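Local coordinates for 35 kDa hemin binding protein (Porphyromonas gingivalis, PDB 5Y1A) that probably binds hemin and joins a thioredoxin domain to an immunoglobulin-like beta-sandwich in a cargo of the type IX secretion system, at residues F95-Q100 with H253-A258. Numbering follows the deposited sequence.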
# COMPACT_ATOMS: atom_id res chain seq x y z
N PHE A 95 -3.74 13.25 3.27
CA PHE A 95 -2.94 14.48 3.31
C PHE A 95 -3.54 15.52 4.25
O PHE A 95 -2.84 16.06 5.11
CB PHE A 95 -2.72 15.10 1.92
CG PHE A 95 -1.89 16.34 2.01
CD1 PHE A 95 -0.50 16.25 2.04
CD2 PHE A 95 -2.49 17.57 2.21
CE1 PHE A 95 0.28 17.43 2.22
CE2 PHE A 95 -1.73 18.75 2.37
CZ PHE A 95 -0.34 18.67 2.39
N ILE A 96 -4.82 15.79 4.10
CA ILE A 96 -5.51 16.77 4.96
C ILE A 96 -5.34 16.45 6.46
O ILE A 96 -5.12 17.36 7.27
CB ILE A 96 -7.02 16.84 4.57
CG1 ILE A 96 -7.12 17.54 3.20
CG2 ILE A 96 -7.89 17.52 5.67
CD1 ILE A 96 -8.51 17.39 2.55
N ALA A 97 -5.42 15.17 6.80
CA ALA A 97 -5.25 14.71 8.17
C ALA A 97 -3.82 14.93 8.65
O ALA A 97 -3.61 15.43 9.76
CB ALA A 97 -5.65 13.20 8.29
N LEU A 98 -2.85 14.59 7.80
CA LEU A 98 -1.43 14.75 8.12
C LEU A 98 -1.11 16.24 8.25
O LEU A 98 -0.32 16.63 9.11
CB LEU A 98 -0.56 14.10 7.03
CG LEU A 98 -0.53 12.55 7.11
CD1 LEU A 98 0.06 11.93 5.85
CD2 LEU A 98 0.25 12.10 8.37
N ASP A 99 -1.70 17.05 7.38
CA ASP A 99 -1.55 18.51 7.48
C ASP A 99 -2.09 19.05 8.83
O ASP A 99 -1.41 19.81 9.53
CB ASP A 99 -2.24 19.17 6.29
CG ASP A 99 -1.97 20.68 6.19
OD1 ASP A 99 -0.92 21.18 6.70
OD2 ASP A 99 -2.83 21.36 5.57
N GLN A 100 -3.29 18.65 9.20
CA GLN A 100 -3.84 19.01 10.50
C GLN A 100 -2.88 18.65 11.66
O GLN A 100 -2.70 19.43 12.59
CB GLN A 100 -5.21 18.37 10.70
CG GLN A 100 -5.92 18.82 12.01
CD GLN A 100 -6.07 20.35 12.11
OE1 GLN A 100 -6.50 21.01 11.15
NE2 GLN A 100 -5.73 20.92 13.28
N HIS A 253 0.59 6.39 17.77
CA HIS A 253 -0.25 7.19 18.64
C HIS A 253 -1.28 7.97 17.81
O HIS A 253 -1.09 8.21 16.62
CB HIS A 253 0.62 8.11 19.49
CG HIS A 253 1.52 7.37 20.45
ND1 HIS A 253 1.04 6.78 21.60
CD2 HIS A 253 2.85 7.11 20.41
CE1 HIS A 253 2.04 6.20 22.24
NE2 HIS A 253 3.15 6.37 21.54
N PRO A 254 -2.40 8.36 18.44
CA PRO A 254 -3.44 9.07 17.70
C PRO A 254 -2.94 10.37 17.06
O PRO A 254 -2.18 11.11 17.69
CB PRO A 254 -4.50 9.37 18.79
CG PRO A 254 -4.26 8.31 19.85
CD PRO A 254 -2.76 8.11 19.85
N MET A 255 -3.34 10.62 15.82
CA MET A 255 -3.03 11.87 15.15
C MET A 255 -3.47 13.10 15.95
O MET A 255 -2.85 14.14 15.89
CB MET A 255 -3.61 11.89 13.73
CG MET A 255 -3.16 10.71 12.89
SD MET A 255 -3.66 10.85 11.13
CE MET A 255 -3.07 12.42 10.90
N SER A 256 -4.56 12.94 16.69
CA SER A 256 -5.14 14.01 17.50
C SER A 256 -4.35 14.38 18.77
O SER A 256 -4.70 15.38 19.45
CB SER A 256 -6.57 13.63 17.91
OG SER A 256 -6.54 12.40 18.65
N ASN A 257 -3.34 13.59 19.12
CA ASN A 257 -2.51 13.86 20.30
C ASN A 257 -1.37 14.77 19.90
O ASN A 257 -0.40 14.32 19.30
CB ASN A 257 -1.96 12.55 20.90
CG ASN A 257 -1.15 12.78 22.18
OD1 ASN A 257 -0.43 13.76 22.31
ND2 ASN A 257 -1.24 11.84 23.11
N ALA A 258 -1.50 16.06 20.22
CA ALA A 258 -0.50 17.03 19.82
C ALA A 258 0.89 16.80 20.43
O ALA A 258 1.91 17.13 19.81
CB ALA A 258 -1.00 18.47 20.12
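Ala97 and Leu98 receive the end of Met255 where helix 89-102 of the thioredoxin fold meets the loop between strands 245-252 and 263-270 of the beta-sandwich. The contact is small, burying 112 Å² between the two segments, and within 253-258 Met255 alone touches the helix segment.

At Ala97 the methionine methyl meets both side chain and main chain. Ala97 CB lies 3.8 Å from Met255 CE, while Met255 SD is more distant from the same CB, at 4.2 Å. The methyl also sits over one face of the peptide group joining Ala97 to Leu98, with Met255 CE 3.3 Å from Ala97 O and 3.8 Å from Leu98 N. The methyl thus packs against the main chain as well as the Ala97 side chain. Val216 of strand 207-220 also touches Ala97, so the sandwich meets this helix surface at more than the loop.

Leu98 adds a single branch: its CD2 comes to 4.2 Å from Met255 CE, although the CB of Leu98 leaves the helix facing away from the loop. Its side chain also packs on Glu41 and Phe43 of strand 34-44, so the same leucine touches Met255 and a strand of the thioredoxin sheet.

Met255 is the second residue of a type I beta turn, closed by Asn257 N bonding to Pro254 O at 3.1 Å. Its side chain runs extended through chi2 (-172°) and then bends at chi3 (50°), which swings CE across the peptide face. One turn beyond Ala97, Thr101 OG1 bridges the two segments, hydrogen-bonded to Ala97 O and, weakly, to Met255 O.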